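Local structure of glyoxalase III (glutathione-independent) (Candida albicans, 4LRU) at residues R40-E45 / D231-F236. The protein converts methylglyoxal to D-lactate in a single step without glutathione, detoxifying the methylglyoxal that the cell itself produces. Numbering follows the deposited sequence.
With EDO (1,2-ethanediol), chain B.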
ATOM      1  N   ARG A  40      -4.038  -2.918  14.427  1.00 21.79           N
ATOM      2  CA  ARG A  40      -3.663  -3.456  15.731  1.00 22.89           C
ATOM      3  C   ARG A  40      -4.699  -3.066  16.779  1.00 23.92           C
ATOM      4  O   ARG A  40      -5.148  -3.901  17.572  1.00 25.10           O
ATOM      5  CB  ARG A  40      -2.283  -2.963  16.161  1.00 23.92           C
ATOM      6  CG  ARG A  40      -1.810  -3.554  17.480  1.00 27.52           C
ATOM      7  CD  ARG A  40      -0.494  -2.954  17.963  1.00 26.48           C
ATOM      8  NE  ARG A  40      -0.596  -1.514  18.195  1.00 28.76           N
ATOM      9  CZ  ARG A  40      -1.207  -0.953  19.238  1.00 31.32           C
ATOM     10  NH1 ARG A  40      -1.766  -1.703  20.187  1.00 34.44           N
ATOM     11  NH2 ARG A  40      -1.252   0.369  19.349  1.00 34.40           N
ATOM     12  N   LYS A  41      -5.072  -1.788  16.798  1.00 24.12           N
ATOM     13  CA  LYS A  41      -6.022  -1.306  17.791  1.00 26.05           C
ATOM     14  C   LYS A  41      -7.389  -1.957  17.603  1.00 25.37           C
ATOM     15  O   LYS A  41      -8.109  -2.213  18.574  1.00 27.89           O
ATOM     16  CB  LYS A  41      -6.133   0.224  17.761  1.00 26.57           C
ATOM     17  CG  LYS A  41      -4.908   0.925  18.326  1.00 32.16           C
ATOM     18  CD  LYS A  41      -4.835   2.390  17.907  1.00 33.77           C
ATOM     19  CE  LYS A  41      -3.429   2.948  18.109  1.00 40.96           C
ATOM     20  NZ  LYS A  41      -3.303   4.378  17.707  1.00 44.34           N
ATOM     21  N   LYS A  42      -7.698  -2.297  16.358  1.00 24.60           N
ATOM     22  CA  LYS A  42      -8.931  -3.009  16.029  1.00 26.50           C
ATOM     23  C   LYS A  42      -8.940  -4.457  16.548  1.00 26.94           C
ATOM     24  O   LYS A  42      -9.998  -5.035  16.740  1.00 28.42           O
ATOM     25  CB  LYS A  42      -9.144  -2.985  14.513  1.00 26.03           C
ATOM     26  CG  LYS A  42     -10.422  -3.675  14.050  1.00 26.36           C
ATOM     27  CD  LYS A  42     -11.691  -2.999  14.550  1.00 28.07           C
ATOM     28  CE  LYS A  42     -12.932  -3.741  14.062  1.00 31.48           C
ATOM     29  NZ  LYS A  42     -14.170  -3.385  14.802  1.00 35.30           N
ATOM     30  N   GLY A  43      -7.757  -5.036  16.747  1.00 25.66           N
ATOM     31  CA  GLY A  43      -7.628  -6.374  17.265  1.00 26.86           C
ATOM     32  C   GLY A  43      -7.191  -7.445  16.290  1.00 24.52           C
ATOM     33  O   GLY A  43      -7.072  -8.620  16.673  1.00 26.93           O
ATOM     34  N   TYR A  44      -6.945  -7.043  15.048  1.00 23.86           N
ATOM     35  CA  TYR A  44      -6.498  -7.962  14.015  1.00 23.65           C
ATOM     36  C   TYR A  44      -5.028  -8.336  14.221  1.00 24.97           C
ATOM     37  O   TYR A  44      -4.279  -7.614  14.883  1.00 27.44           O
ATOM     38  CB  TYR A  44      -6.628  -7.335  12.632  1.00 22.90           C
ATOM     39  CG  TYR A  44      -8.005  -6.852  12.209  1.00 23.06           C
ATOM     40  CD1 TYR A  44      -9.175  -7.373  12.747  1.00 22.88           C
ATOM     41  CD2 TYR A  44      -8.113  -5.880  11.233  1.00 21.27           C
ATOM     42  CE1 TYR A  44     -10.417  -6.933  12.303  1.00 23.48           C
ATOM     43  CE2 TYR A  44      -9.344  -5.427  10.792  1.00 21.85           C
ATOM     44  CZ  TYR A  44     -10.494  -5.935  11.341  1.00 22.90           C
ATOM     45  OH  TYR A  44     -11.707  -5.442  10.861  1.00 24.93           O
ATOM     46  N   GLU A  45      -4.635  -9.467  13.644  1.00 26.41           N
ATOM     47  CA  GLU A  45      -3.235  -9.815  13.495  1.00 26.35           C
ATOM     48  C   GLU A  45      -2.712  -9.198  12.216  1.00 23.30           C
ATOM     49  O   GLU A  45      -3.428  -9.124  11.226  1.00 23.52           O
ATOM     50  CB  GLU A  45      -3.073 -11.326  13.429  1.00 29.23           C
ATOM     51  CG  GLU A  45      -1.637 -11.809  13.526  1.00 34.53           C
ATOM     52  CD  GLU A  45      -1.571 -13.302  13.782  1.00 39.74           C
ATOM     53  OE1 GLU A  45      -1.777 -13.718  14.938  1.00 49.09           O
ATOM     54  OE2 GLU A  45      -1.343 -14.053  12.817  1.00 42.42           O
ATOM     55  N   ASP A 231     -11.323   2.847   6.570  1.00 18.31           N
ATOM     56  CA  ASP A 231     -12.352   2.558   5.562  1.00 18.23           C
ATOM     57  C   ASP A 231     -12.268   1.094   5.072  1.00 20.17           C
ATOM     58  O   ASP A 231     -13.263   0.530   4.608  1.00 20.44           O
ATOM     59  CB  ASP A 231     -12.223   3.541   4.403  1.00 19.16           C
ATOM     60  CG  ASP A 231     -12.737   4.947   4.760  1.00 21.84           C
ATOM     61  OD1 ASP A 231     -13.479   5.090   5.758  1.00 23.41           O
ATOM     62  OD2 ASP A 231     -12.410   5.898   4.026  1.00 22.35           O
ATOM     63  N   VAL A 232     -11.091   0.480   5.187  1.00 17.85           N
ATOM     64  CA  VAL A 232     -10.991  -0.959   5.017  1.00 17.25           C
ATOM     65  C   VAL A 232     -11.848  -1.676   6.061  1.00 19.91           C
ATOM     66  O   VAL A 232     -12.641  -2.550   5.729  1.00 20.35           O
ATOM     67  CB  VAL A 232      -9.511  -1.440   5.106  1.00 17.14           C
ATOM     68  CG1 VAL A 232      -9.438  -2.951   5.304  1.00 20.49           C
ATOM     69  CG2 VAL A 232      -8.752  -1.041   3.845  1.00 18.18           C
ATOM     70  N   ILE A 233     -11.699  -1.294   7.321  1.00 19.04           N
ATOM     71  CA  ILE A 233     -12.513  -1.899   8.389  1.00 19.50           C
ATOM     72  C   ILE A 233     -14.005  -1.728   8.087  1.00 21.47           C
ATOM     73  O   ILE A 233     -14.791  -2.675   8.199  1.00 21.38           O
ATOM     74  CB  ILE A 233     -12.155  -1.327   9.773  1.00 21.50           C
ATOM     75  CG1 ILE A 233     -10.723  -1.755  10.134  1.00 20.45           C
ATOM     76  CG2 ILE A 233     -13.168  -1.768  10.827  1.00 24.10           C
ATOM     77  CD1 ILE A 233     -10.120  -1.063  11.331  1.00 21.66           C
ATOM     78  N   ALA A 234     -14.387  -0.522   7.673  1.00 20.57           N
ATOM     79  CA  ALA A 234     -15.784  -0.232   7.336  1.00 23.49           C
ATOM     80  C   ALA A 234     -16.307  -1.157   6.237  1.00 22.04           C
ATOM     81  O   ALA A 234     -17.475  -1.575   6.269  1.00 25.73           O
ATOM     82  CB  ALA A 234     -15.920   1.221   6.897  1.00 24.52           C
ATOM     83  N   ALA A 235     -15.470  -1.421   5.237  1.00 20.92           N
ATOM     84  CA  ALA A 235     -15.900  -2.204   4.072  1.00 21.03           C
ATOM     85  C   ALA A 235     -15.932  -3.698   4.399  1.00 22.71           C
ATOM     86  O   ALA A 235     -16.716  -4.453   3.819  1.00 23.82           O
ATOM     87  CB  ALA A 235     -14.998  -1.935   2.873  1.00 21.01           C
ATOM     88  N   PHE A 236     -15.107  -4.086   5.364  1.00 22.37           N
ATOM     89  CA  PHE A 236     -14.820  -5.495   5.693  1.00 21.95           C
ATOM     90  C   PHE A 236     -15.837  -6.032   6.686  1.00 23.81           C
ATOM     91  O   PHE A 236     -16.278  -7.173   6.571  1.00 23.99           O
ATOM     92  CB  PHE A 236     -13.410  -5.549   6.299  1.00 21.19           C
ATOM     93  CG  PHE A 236     -12.943  -6.915   6.725  1.00 21.59           C
ATOM     94  CD1 PHE A 236     -12.572  -7.861   5.791  1.00 21.64           C
ATOM     95  CD2 PHE A 236     -12.762  -7.201   8.066  1.00 20.68           C
ATOM     96  CE1 PHE A 236     -12.081  -9.089   6.179  1.00 23.30           C
ATOM     97  CE2 PHE A 236     -12.269  -8.435   8.474  1.00 22.15           C
ATOM     98  CZ  PHE A 236     -11.925  -9.385   7.521  1.00 22.46           C
TER
HETATM   99  C1  EDO B 301      -4.121   5.842  14.152  1.00 39.51           C
HETATM  100  O1  EDO B 301      -4.465   4.796  15.066  1.00 44.79           O
HETATM  101  C2  EDO B 301      -2.643   5.771  13.778  1.00 43.11           C
HETATM  102  O2  EDO B 301      -1.842   5.649  14.958  1.00 47.88           O
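Ile233 reaches from helix 225-236 to Lys42, in the last turn of helix 29-42, and to Tyr44, two residues on, touching both. Its CD1 rests on the lysine chain, 3.8 Å from Lys42 CG, while CG2 meets the same chain farther out, 3.8 Å from Lys42 CE. Lys42 starts with CG anti to its backbone N (chi1 -179°) and bends at chi2 (64°), which carries its methylenes past both branches of the isoleucine; its CG also lies over the rim of one face of the Tyr44 ring. Ile233 CG1, the inner carbon of the longer branch, packs 4.0 Å from Tyr44 CE2. One turn on, Phe236 turns a ring edge toward the face of Tyr44 in an offset edge-to-face pair, centroids 5.9 Å apart and planes at 76°. The nearest approach in this pair is from Phe236 CD2 to Tyr44 OH, 3.5 Å. That hydroxyl is hydrogen-bonded to the carboxylate of Glu237, just past the helix end, so a polar tie accompanies the apolar packing. Between Lys42 and Tyr44 the backbone turns through Gly43, whose positive phi closes helix 29-42 in a Schellman motif, with Gly43 N bonded to Arg40 O at 3.0 Å. Away from this interface, Lys41 NZ bonds O1 of an ethanediol, probably from the crystallisation liquor, at 2.9 Å. The contact joins the C-terminal ends of two helices of this DJ-1 superfamily fold, far from the active-site residues; Ile233 also packs on Val38 and Phe39 of helix 29-42, while Tyr44 and Phe236 reach Ile102 on central strand 102-105, and Phe236 also touches Val134 on adjacent strand 134-138.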